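PDB 3NWR: A rubisco-like protein from Burkholderia fungorum, which belongs to the RuBisCO-like proteins, relatives of the carbon-fixing carboxylase large chain, and is probably an enzyme whose own reaction is not established. Local coordinates for residues R274-R285 and S311-H319; P24-A35 and T85-L96. All coordinates share one frame; numbering follows the deposited sequence.

Contact 2 (24-35 with 85-96) closes early in the chain, before contact 1 (274-285 with 311-319) opens, and the two share no helix, strand or sheet. Contact 2 lies in the region matching the RuBisCO N-terminal domain, where helix 27-37 packs on strand 89-99 of a four-stranded antiparallel sheet. Contact 1 lies in the region matching the catalytic domain and pairs two neighbouring strands, 280-284 and 315-319, of the parallel barrel sheet. Their centres are 36 Å apart and their nearest atoms about 18 Å, without touching. Together they represent the two-domain build of a RuBisCO large chain: a small alpha/beta domain beside a TIM barrel.

Contact 1 (R274-R285 and S311-H319); sequences RRTTPLVLHAHR and SGVDHMHVH
Asp314 OD2 holds the N-terminal end of this strand pair by accepting two hydrogen bonds. Leu281 N reaches its anti lone pair at 2.8 Å, whereas Arg274 NH1 comes from above the carboxylate plane at 2.9 Å and completes a salt bridge. The same NH1 donates to Gly312 O, while NH2 binds the carbonyls of Thr277 and Leu279; bends at chi2 and chi3 fold the arginine back to them. Gly312 has positive phi as the chain leaves helix 301-309, a conformation glycine adopts readily.

The strands run parallel, joined by Asp314 N to Leu281 O (2.9 Å) and Ala283 N to His315 O (3.3 Å). With helix 301-309 they form a beta-alpha-beta unit of the TIM barrel. The His282 ring, its CG anti to the backbone N (chi1 -179°), meets that of His315 rim to rim, planes at 86°. A hydrogen bond joins His282 ND1 to His315 ND1 at 2.9 Å. His282 NE2 bonds His317 NE2 at 2.9 Å, less straight and oblique to the His282 ring. The edge of His284 approaches a face of His317. On the other side of the sheet, small Ala283 fits against Val313 and Met316 SD (3.8 Å from CB). Arg285 NH2 sits 3.2 Å above the centre of the His319 ring.

Bonding a histidine through each ring nitrogen, with either partner a possible donor, fixes the rotation of His282 and ties the two strands together.

Contact 2 (P24-A35 and T85-L96); sequences PLDPARVADVMA and TPGPWRRARITL. With SO4 (sulfate ion), chain D.
Pro27 lays its ring against the guanidinium of Arg90, with CD over the centre of one face, 3.3 Å from CZ. The two side chains cross at about a right angle. Proline suits the first turn of helix 27-37, where no backbone N-H is required, and its CD methylene covers one face of the guanidinium. The guanidinium edge is thereby left for polar partners: three waters lie in its plane, and Glu66 of strand 60-70 forms a salt bridge to NH2. A bend at chi3 (67°) turns the group over Pro27. Asp26 OD1 stands well out of that plane, 4.1 Å from Arg90 NH1, so its attraction is one of charge, and a water bridges the two atoms.

The other oxygen of Asp26, OD2, accepts from Arg29 N at 2.9 Å and caps the helix. Beside this N-terminus, where helix dipole and arginine would both favour an anion, Asp26 N and Arg29 NH1 donate to O3 of a sulfate probably acquired from the crystallisation liquor.

Before the helix, Pro24 is wedged between Thr85 CG2 and the Trp89 ring, its CD 3.8 Å from Trp89 CD1. Further down the helix the side-chain packing is apolar. Pro27 CB rests on Ala92 CB at 3.9 Å. The short side chain of Ala31 meets Ile94 CD1 with its CB at 3.8 Å. Met34 SD reaches the same methyl at 3.8 Å from an oblique direction. Leu96 sets CD2 against Ala31 O and Ala35 CB, and CD1 against Met34 and the Ala35 backbone.

With the axes 9.5 Å apart and inclined by 33°, the helix packs on one face of the antiparallel sheet, running roughly along strand 89-99, the alpha/beta layer packing of the RuBisCO N-terminal domain.

Contact 1 (R274-R285 and S311-H319)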
loop_
_atom_site.group_PDB
_atom_site.type_symbol
_atom_site.label_atom_id
_atom_site.label_comp_id
_atom_site.label_asym_id
_atom_site.label_seq_id
_atom_site.Cartn_x
_atom_site.Cartn_y
_atom_site.Cartn_z
ATOM N N ARG A 274 9.413 -14.107 -5.432
ATOM C CA ARG A 274 8.803 -15.437 -5.506
ATOM C C ARG A 274 9.465 -16.308 -6.558
ATOM O O ARG A 274 9.620 -17.523 -6.358
ATOM C CB ARG A 274 7.313 -15.310 -5.825
ATOM C CG ARG A 274 6.639 -16.607 -6.296
ATOM C CD ARG A 274 6.263 -17.530 -5.121
ATOM N NE ARG A 274 7.431 -18.129 -4.478
ATOM C CZ ARG A 274 7.404 -18.873 -3.372
ATOM N NH1 ARG A 274 6.257 -19.144 -2.727
ATOM N NH2 ARG A 274 8.549 -19.362 -2.921
ATOM N N ARG A 275 9.838 -15.705 -7.684
ATOM C CA ARG A 275 10.422 -16.474 -8.776
ATOM C C ARG A 275 11.841 -16.953 -8.486
ATOM O O ARG A 275 12.304 -17.921 -9.086
ATOM C CB ARG A 275 10.403 -15.672 -10.075
ATOM C CG ARG A 275 9.038 -15.562 -10.723
ATOM C CD ARG A 275 9.186 -15.158 -12.189
ATOM N NE ARG A 275 9.992 -13.951 -12.301
ATOM C CZ ARG A 275 9.506 -12.725 -12.156
ATOM N NH1 ARG A 275 8.211 -12.552 -11.910
ATOM N NH2 ARG A 275 10.311 -11.679 -12.257
ATOM N N THR A 276 12.538 -16.284 -7.577
ATOM C CA THR A 276 13.939 -16.633 -7.333
ATOM C C THR A 276 14.216 -17.353 -6.006
ATOM O O THR A 276 15.328 -17.843 -5.799
ATOM C CB THR A 276 14.877 -15.412 -7.508
ATOM O OG1 THR A 276 14.436 -14.338 -6.670
ATOM C CG2 THR A 276 14.864 -14.947 -8.953
ATOM N N THR A 277 13.235 -17.429 -5.110
ATOM C CA THR A 277 13.443 -18.213 -3.891
ATOM C C THR A 277 12.568 -19.457 -3.812
ATOM O O THR A 277 11.363 -19.407 -4.079
ATOM C CB THR A 277 13.277 -17.401 -2.597
ATOM O OG1 THR A 277 13.625 -18.235 -1.478
ATOM C CG2 THR A 277 11.851 -16.943 -2.432
ATOM N N PRO A 278 13.183 -20.584 -3.431
ATOM C CA PRO A 278 12.444 -21.838 -3.257
ATOM C C PRO A 278 11.879 -21.999 -1.850
ATOM O O PRO A 278 11.319 -23.053 -1.543
ATOM C CB PRO A 278 13.520 -22.896 -3.512
ATOM C CG PRO A 278 14.773 -22.255 -3.021
ATOM C CD PRO A 278 14.641 -20.782 -3.349
ATOM N N LEU A 279 12.025 -20.973 -1.015
ATOM C CA LEU A 279 11.590 -21.035 0.375
ATOM C C LEU A 279 10.097 -20.744 0.504
ATOM O O LEU A 279 9.465 -20.250 -0.427
ATOM C CB LEU A 279 12.390 -20.040 1.223
ATOM C CG LEU A 279 13.909 -20.195 1.122
ATOM C CD1 LEU A 279 14.626 -19.045 1.795
ATOM C CD2 LEU A 279 14.317 -21.530 1.732
ATOM N N VAL A 280 9.544 -21.080 1.661
ATOM C CA VAL A 280 8.185 -20.666 2.012
ATOM C C VAL A 280 8.155 -19.148 2.159
ATOM O O VAL A 280 9.022 -18.567 2.801
ATOM C CB VAL A 280 7.761 -21.317 3.336
ATOM C CG1 VAL A 280 6.382 -20.811 3.774
ATOM C CG2 VAL A 280 7.749 -22.832 3.194
ATOM N N LEU A 281 7.141 -18.525 1.569
ATOM C CA LEU A 281 6.978 -17.077 1.608
ATOM C C LEU A 281 5.866 -16.744 2.599
ATOM O O LEU A 281 4.676 -16.935 2.308
ATOM C CB LEU A 281 6.619 -16.562 0.215
ATOM C CG LEU A 281 7.504 -15.497 -0.412
ATOM C CD1 LEU A 281 6.862 -15.009 -1.703
ATOM C CD2 LEU A 281 7.739 -14.351 0.557
ATOM N N HIS A 282 6.264 -16.286 3.780
ATOM C CA HIS A 282 5.326 -15.947 4.856
ATOM C C HIS A 282 5.000 -14.455 4.746
ATOM O O HIS A 282 5.839 -13.603 5.040
ATOM C CB HIS A 282 5.959 -16.273 6.222
ATOM C CG HIS A 282 5.076 -15.981 7.398
ATOM N ND1 HIS A 282 4.152 -16.885 7.882
ATOM C CD2 HIS A 282 4.996 -14.895 8.202
ATOM C CE1 HIS A 282 3.530 -16.361 8.925
ATOM N NE2 HIS A 282 4.016 -15.150 9.135
ATOM N N ALA A 283 3.777 -14.143 4.327
ATOM C CA ALA A 283 3.379 -12.755 4.105
ATOM C C ALA A 283 2.872 -12.092 5.380
ATOM O O ALA A 283 1.895 -12.559 5.970
ATOM C CB ALA A 283 2.297 -12.694 3.017
ATOM N N HIS A 284 3.518 -11.012 5.806
ATOM C CA HIS A 284 3.038 -10.262 6.959
ATOM C C HIS A 284 2.292 -9.051 6.443
ATOM O O HIS A 284 2.841 -8.270 5.669
ATOM C CB HIS A 284 4.170 -9.826 7.899
ATOM C CG HIS A 284 3.673 -9.423 9.250
ATOM N ND1 HIS A 284 3.122 -8.184 9.496
ATOM C CD2 HIS A 284 3.570 -10.118 10.409
ATOM C CE1 HIS A 284 2.731 -8.121 10.758
ATOM N NE2 HIS A 284 2.995 -9.280 11.336
ATOM N N ARG A 285 1.048 -8.885 6.880
ATOM C CA ARG A 285 0.187 -7.877 6.274
ATOM C C ARG A 285 0.157 -6.535 7.004
ATOM O O ARG A 285 -0.723 -5.714 6.742
ATOM C CB ARG A 285 -1.244 -8.421 6.112
ATOM C CG ARG A 285 -2.033 -8.448 7.424
ATOM C CD ARG A 285 -3.405 -9.087 7.288
ATOM N NE ARG A 285 -4.258 -8.622 8.379
ATOM C CZ ARG A 285 -5.507 -9.029 8.596
ATOM N NH1 ARG A 285 -6.059 -9.950 7.824
ATOM N NH2 ARG A 285 -6.206 -8.488 9.582
ATOM N N SER A 311 0.788 -13.086 -6.217
ATOM C CA SER A 311 2.247 -12.949 -6.125
ATOM C C SER A 311 2.926 -14.236 -5.674
ATOM O O SER A 311 4.154 -14.336 -5.679
ATOM C CB SER A 311 2.647 -11.815 -5.181
ATOM O OG SER A 311 2.408 -12.177 -3.833
ATOM N N GLY A 312 2.134 -15.218 -5.254
ATOM C CA GLY A 312 2.683 -16.521 -4.925
ATOM C C GLY A 312 3.025 -16.754 -3.464
ATOM O O GLY A 312 3.710 -17.731 -3.130
ATOM N N VAL A 313 2.552 -15.876 -2.579
ATOM C CA VAL A 313 2.775 -16.082 -1.148
ATOM C C VAL A 313 2.175 -17.412 -0.662
ATOM O O VAL A 313 1.202 -17.910 -1.232
ATOM C CB VAL A 313 2.227 -14.922 -0.302
ATOM C CG1 VAL A 313 2.934 -13.621 -0.682
ATOM C CG2 VAL A 313 0.715 -14.789 -0.479
ATOM N N ASP A 314 2.749 -17.967 0.403
ATOM C CA ASP A 314 2.350 -19.281 0.897
ATOM C C ASP A 314 1.455 -19.213 2.128
ATOM O O ASP A 314 0.646 -20.113 2.351
ATOM C CB ASP A 314 3.599 -20.089 1.244
ATOM C CG ASP A 314 4.384 -20.479 0.023
ATOM O OD1 ASP A 314 3.811 -21.189 -0.827
ATOM O OD2 ASP A 314 5.566 -20.079 -0.091
ATOM N N HIS A 315 1.646 -18.175 2.939
ATOM C CA HIS A 315 0.870 -17.956 4.156
ATOM C C HIS A 315 0.284 -16.557 4.136
ATOM O O HIS A 315 0.922 -15.619 3.654
ATOM C CB HIS A 315 1.750 -18.000 5.400
ATOM C CG HIS A 315 2.562 -19.247 5.569
ATOM N ND1 HIS A 315 3.549 -19.344 6.525
ATOM C CD2 HIS A 315 2.529 -20.444 4.935
ATOM C CE1 HIS A 315 4.093 -20.550 6.470
ATOM N NE2 HIS A 315 3.489 -21.237 5.516
ATOM N N MET A 316 -0.911 -16.401 4.709
ATOM C CA MET A 316 -1.492 -15.079 4.931
ATOM C C MET A 316 -2.016 -14.956 6.353
ATOM O O MET A 316 -2.579 -15.912 6.895
ATOM C CB MET A 316 -2.652 -14.808 3.962
ATOM C CG MET A 316 -2.225 -14.522 2.519
ATOM S SD MET A 316 -1.466 -12.888 2.258
ATOM C CE MET A 316 -2.899 -11.795 2.308
ATOM N N HIS A 317 -1.849 -13.775 6.942
ATOM C CA HIS A 317 -2.350 -13.497 8.280
ATOM C C HIS A 317 -3.815 -13.099 8.277
ATOM O O HIS A 317 -4.260 -12.321 7.411
ATOM C CB HIS A 317 -1.528 -12.389 8.922
ATOM C CG HIS A 317 -0.263 -12.877 9.534
ATOM N ND1 HIS A 317 -0.118 -13.039 10.893
ATOM C CD2 HIS A 317 0.907 -13.272 8.976
ATOM C CE1 HIS A 317 1.092 -13.507 11.149
ATOM N NE2 HIS A 317 1.733 -13.657 10.002
ATOM N N VAL A 318 -4.545 -13.601 9.273
ATOM C CA VAL A 318 -5.969 -13.316 9.419
ATOM C C VAL A 318 -6.328 -12.729 10.782
ATOM O O VAL A 318 -7.506 -12.515 11.077
ATOM C CB VAL A 318 -6.826 -14.578 9.176
ATOM C CG1 VAL A 318 -6.577 -15.120 7.778
ATOM C CG2 VAL A 318 -6.551 -15.657 10.224
ATOM N N HIS A 319 -5.310 -12.428 11.579
ATOM C CA HIS A 319 -5.476 -12.008 12.966
ATOM C C HIS A 319 -6.170 -13.123 13.744
ATOM O O HIS A 319 -5.902 -14.282 13.450
ATOM C CB HIS A 319 -6.064 -10.599 13.063
ATOM C CG HIS A 319 -5.090 -9.549 12.618
ATOM N ND1 HIS A 319 -5.343 -8.196 12.702
ATOM C CD2 HIS A 319 -3.843 -9.665 12.095
ATOM C CE1 HIS A 319 -4.300 -7.525 12.246
ATOM N NE2 HIS A 319 -3.373 -8.392 11.872
HETATM O O HOH W 1 -0.644 -11.695 5.271
HETATM O O HOH W 2 -8.631 -9.959 10.356
#

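Contact 2 (P24-A35 and T85-L96)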
loop_
_atom_site.group_PDB
_atom_site.type_symbol
_atom_site.label_atom_id
_atom_site.label_comp_id
_atom_site.label_asym_id
_atom_site.label_seq_id
_atom_site.Cartn_x
_atom_site.Cartn_y
_atom_site.Cartn_z
ATOM N N PRO A 24 -24.199 10.930 -2.708
ATOM C CA PRO A 24 -25.500 11.602 -2.660
ATOM C C PRO A 24 -26.096 11.674 -4.061
ATOM O O PRO A 24 -27.255 12.072 -4.221
ATOM C CB PRO A 24 -25.141 12.998 -2.169
ATOM C CG PRO A 24 -23.776 13.243 -2.725
ATOM C CD PRO A 24 -23.080 11.890 -2.715
ATOM N N LEU A 25 -25.305 11.297 -5.065
ATOM C CA LEU A 25 -25.753 11.301 -6.450
ATOM C C LEU A 25 -26.410 9.964 -6.794
ATOM O O LEU A 25 -26.620 9.121 -5.919
ATOM C CB LEU A 25 -24.575 11.596 -7.394
ATOM C CG LEU A 25 -23.694 12.790 -7.003
ATOM C CD1 LEU A 25 -22.550 12.970 -7.991
ATOM C CD2 LEU A 25 -24.514 14.075 -6.881
ATOM N N ASP A 26 -26.742 9.770 -8.066
ATOM C CA ASP A 26 -27.348 8.521 -8.515
ATOM C C ASP A 26 -26.323 7.387 -8.527
ATOM O O ASP A 26 -25.333 7.466 -9.251
ATOM C CB ASP A 26 -27.913 8.693 -9.923
ATOM C CG ASP A 26 -28.549 7.428 -10.448
ATOM O OD1 ASP A 26 -29.610 7.045 -9.918
ATOM O OD2 ASP A 26 -27.984 6.817 -11.383
ATOM N N PRO A 27 -26.552 6.335 -7.723
ATOM C CA PRO A 27 -25.569 5.239 -7.657
ATOM C C PRO A 27 -25.240 4.619 -9.013
ATOM O O PRO A 27 -24.072 4.333 -9.275
ATOM C CB PRO A 27 -26.245 4.215 -6.745
ATOM C CG PRO A 27 -27.091 5.062 -5.821
ATOM C CD PRO A 27 -27.601 6.196 -6.695
ATOM N N ALA A 28 -26.235 4.409 -9.868
ATOM C CA ALA A 28 -25.967 3.792 -11.161
ATOM C C ALA A 28 -25.071 4.658 -12.038
ATOM O O ALA A 28 -24.179 4.146 -12.709
ATOM C CB ALA A 28 -27.274 3.465 -11.888
ATOM N N ARG A 29 -25.306 5.970 -12.036
ATOM C CA ARG A 29 -24.472 6.885 -12.808
ATOM C C ARG A 29 -23.041 6.864 -12.280
ATOM O O ARG A 29 -22.080 6.819 -13.053
ATOM C CB ARG A 29 -25.020 8.307 -12.751
ATOM C CG ARG A 29 -24.244 9.280 -13.624
ATOM C CD ARG A 29 -24.353 10.706 -13.109
ATOM N NE ARG A 29 -23.063 11.389 -13.186
ATOM C CZ ARG A 29 -22.662 12.317 -12.324
ATOM N NH1 ARG A 29 -23.454 12.676 -11.323
ATOM N NH2 ARG A 29 -21.469 12.885 -12.464
ATOM N N VAL A 30 -22.912 6.894 -10.959
ATOM C CA VAL A 30 -21.602 6.881 -10.328
ATOM C C VAL A 30 -20.871 5.584 -10.644
ATOM O O VAL A 30 -19.676 5.602 -10.933
ATOM C CB VAL A 30 -21.714 7.125 -8.808
ATOM C CG1 VAL A 30 -20.348 7.046 -8.133
ATOM C CG2 VAL A 30 -22.356 8.490 -8.562
ATOM N N ALA A 31 -21.589 4.463 -10.615
ATOM C CA ALA A 31 -20.978 3.180 -10.950
ATOM C C ALA A 31 -20.408 3.215 -12.363
ATOM O O ALA A 31 -19.331 2.680 -12.623
ATOM C CB ALA A 31 -21.998 2.047 -10.800
ATOM N N ASP A 32 -21.110 3.854 -13.292
ATOM C CA ASP A 32 -20.586 3.896 -14.648
ATOM C C ASP A 32 -19.427 4.887 -14.794
ATOM O O ASP A 32 -18.532 4.684 -15.616
ATOM C CB ASP A 32 -21.673 4.166 -15.682
ATOM C CG ASP A 32 -21.190 3.903 -17.095
ATOM O OD1 ASP A 32 -20.895 2.728 -17.418
ATOM O OD2 ASP A 32 -21.092 4.871 -17.870
ATOM N N VAL A 33 -19.443 5.956 -14.002
ATOM C CA VAL A 33 -18.279 6.828 -13.910
ATOM C C VAL A 33 -17.066 5.995 -13.484
ATOM O O VAL A 33 -15.999 6.083 -14.092
ATOM C CB VAL A 33 -18.493 7.978 -12.917
ATOM C CG1 VAL A 33 -17.160 8.642 -12.579
ATOM C CG2 VAL A 33 -19.466 9.000 -13.492
ATOM N N MET A 34 -17.242 5.172 -12.454
ATOM C CA MET A 34 -16.173 4.279 -12.004
ATOM C C MET A 34 -15.691 3.357 -13.115
ATOM O O MET A 34 -14.488 3.220 -13.352
ATOM C CB MET A 34 -16.640 3.446 -10.806
ATOM C CG MET A 34 -17.030 4.286 -9.622
ATOM S SD MET A 34 -17.740 3.284 -8.300
ATOM C CE MET A 34 -16.326 2.220 -7.974
ATOM N N ALA A 35 -16.634 2.720 -13.802
ATOM C CA ALA A 35 -16.300 1.802 -14.884
ATOM C C ALA A 35 -15.513 2.510 -15.983
ATOM O O ALA A 35 -14.511 1.987 -16.488
ATOM C CB ALA A 35 -17.572 1.180 -15.456
ATOM N N THR A 85 -24.183 19.755 -2.437
ATOM C CA THR A 85 -25.034 18.626 -2.789
ATOM C C THR A 85 -25.718 18.110 -1.526
ATOM O O THR A 85 -25.051 17.814 -0.533
ATOM C CB THR A 85 -24.223 17.491 -3.451
ATOM O OG1 THR A 85 -23.367 18.040 -4.460
ATOM C CG2 THR A 85 -25.152 16.471 -4.086
ATOM N N PRO A 86 -27.055 18.021 -1.548
ATOM C CA PRO A 86 -27.796 17.592 -0.359
ATOM C C PRO A 86 -27.754 16.080 -0.172
ATOM O O PRO A 86 -27.559 15.340 -1.140
ATOM C CB PRO A 86 -29.225 18.033 -0.672
ATOM C CG PRO A 86 -29.318 17.920 -2.155
ATOM C CD PRO A 86 -27.947 18.264 -2.696
ATOM N N GLY A 87 -27.934 15.634 1.065
ATOM C CA GLY A 87 -28.087 14.218 1.342
ATOM C C GLY A 87 -29.446 13.765 0.846
ATOM O O GLY A 87 -30.149 14.530 0.181
ATOM N N PRO A 88 -29.833 12.523 1.166
ATOM C CA PRO A 88 -29.066 11.566 1.969
ATOM C C PRO A 88 -27.896 10.995 1.173
ATOM O O PRO A 88 -27.774 11.256 -0.022
ATOM C CB PRO A 88 -30.080 10.447 2.249
ATOM C CG PRO A 88 -31.416 10.990 1.833
ATOM C CD PRO A 88 -31.137 11.977 0.761
ATOM N N TRP A 89 -27.050 10.224 1.842
ATOM C CA TRP A 89 -25.903 9.618 1.177
ATOM C C TRP A 89 -26.200 8.169 0.845
ATOM O O TRP A 89 -26.105 7.275 1.689
ATOM C CB TRP A 89 -24.635 9.819 2.011
ATOM C CG TRP A 89 -24.250 11.248 1.953
ATOM C CD1 TRP A 89 -23.369 11.824 1.087
ATOM C CD2 TRP A 89 -24.807 12.313 2.730
ATOM N NE1 TRP A 89 -23.319 13.181 1.296
ATOM C CE2 TRP A 89 -24.190 13.505 2.303
ATOM C CE3 TRP A 89 -25.753 12.370 3.759
ATOM C CZ2 TRP A 89 -24.485 14.742 2.869
ATOM C CZ3 TRP A 89 -26.046 13.603 4.320
ATOM C CH2 TRP A 89 -25.415 14.769 3.872
ATOM N N ARG A 90 -26.615 7.963 -0.397
ATOM C CA ARG A 90 -27.088 6.675 -0.843
ATOM C C ARG A 90 -25.965 5.645 -0.869
ATOM O O ARG A 90 -24.804 5.982 -1.098
ATOM C CB ARG A 90 -27.755 6.814 -2.211
ATOM C CG ARG A 90 -28.880 7.856 -2.204
ATOM C CD ARG A 90 -29.328 8.238 -3.610
ATOM N NE ARG A 90 -29.969 7.119 -4.286
ATOM C CZ ARG A 90 -30.525 7.196 -5.491
ATOM N NH1 ARG A 90 -30.510 8.342 -6.160
ATOM N NH2 ARG A 90 -31.084 6.123 -6.029
ATOM N N ARG A 91 -26.322 4.393 -0.630
ATOM C CA ARG A 91 -25.351 3.313 -0.631
ATOM C C ARG A 91 -25.778 2.227 -1.598
ATOM O O ARG A 91 -26.967 1.954 -1.757
ATOM C CB ARG A 91 -25.185 2.746 0.777
ATOM C CG ARG A 91 -24.474 3.713 1.721
ATOM C CD ARG A 91 -24.590 3.289 3.172
ATOM N NE ARG A 91 -23.924 2.020 3.438
ATOM C CZ ARG A 91 -24.559 0.877 3.684
ATOM N NH1 ARG A 91 -25.885 0.833 3.692
ATOM N NH2 ARG A 91 -23.868 -0.229 3.916
ATOM N N ALA A 92 -24.806 1.612 -2.260
ATOM C CA ALA A 92 -25.109 0.519 -3.166
ATOM C C ALA A 92 -23.961 -0.467 -3.270
ATOM O O ALA A 92 -22.792 -0.082 -3.169
ATOM C CB ALA A 92 -25.460 1.051 -4.546
ATOM N N ARG A 93 -24.304 -1.737 -3.462
ATOM C CA ARG A 93 -23.325 -2.749 -3.838
ATOM C C ARG A 93 -23.337 -2.834 -5.350
ATOM O O ARG A 93 -24.405 -2.920 -5.958
ATOM C CB ARG A 93 -23.666 -4.122 -3.244
ATOM C CG ARG A 93 -22.554 -5.154 -3.472
ATOM C CD ARG A 93 -22.875 -6.538 -2.919
ATOM N NE ARG A 93 -21.812 -7.488 -3.251
ATOM C CZ ARG A 93 -20.970 -8.017 -2.368
ATOM N NH1 ARG A 93 -21.076 -7.711 -1.081
ATOM N NH2 ARG A 93 -20.031 -8.867 -2.769
ATOM N N ILE A 94 -22.162 -2.792 -5.966
ATOM C CA ILE A 94 -22.095 -2.845 -7.419
ATOM C C ILE A 94 -21.085 -3.888 -7.867
ATOM O O ILE A 94 -20.182 -4.254 -7.117
ATOM C CB ILE A 94 -21.732 -1.482 -8.026
ATOM C CG1 ILE A 94 -20.286 -1.109 -7.686
ATOM C CG2 ILE A 94 -22.718 -0.404 -7.550
ATOM C CD1 ILE A 94 -19.802 0.125 -8.401
ATOM N N THR A 95 -21.257 -4.383 -9.086
ATOM C CA THR A 95 -20.274 -5.270 -9.684
ATOM C C THR A 95 -19.826 -4.668 -10.997
ATOM O O THR A 95 -20.663 -4.309 -11.833
ATOM C CB THR A 95 -20.851 -6.674 -9.961
ATOM O OG1 THR A 95 -21.208 -7.304 -8.727
ATOM C CG2 THR A 95 -19.825 -7.535 -10.685
ATOM N N LEU A 96 -18.510 -4.540 -11.174
ATOM C CA LEU A 96 -17.939 -4.117 -12.446
ATOM C C LEU A 96 -17.303 -5.298 -13.169
ATOM O O LEU A 96 -16.746 -6.197 -12.541
ATOM C CB LEU A 96 -16.888 -3.018 -12.253
ATOM C CG LEU A 96 -17.358 -1.742 -11.566
ATOM C CD1 LEU A 96 -16.237 -0.702 -11.586
ATOM C CD2 LEU A 96 -18.603 -1.206 -12.233
HETATM S S SO4 D . -27.046 12.655 -10.460
HETATM O O1 SO4 D . -26.168 13.784 -10.757
HETATM O O2 SO4 D . -27.682 12.858 -9.162
HETATM O O3 SO4 D . -26.276 11.420 -10.443
HETATM O O4 SO4 D . -28.070 12.565 -11.498
HETATM O O HOH W 3 -29.539 11.168 -5.555
HETATM O O HOH W 4 -29.072 12.409 -2.240
HETATM O O HOH W 5 -32.506 5.782 -8.463
HETATM O O HOH W 6 -31.285 9.099 -8.792
#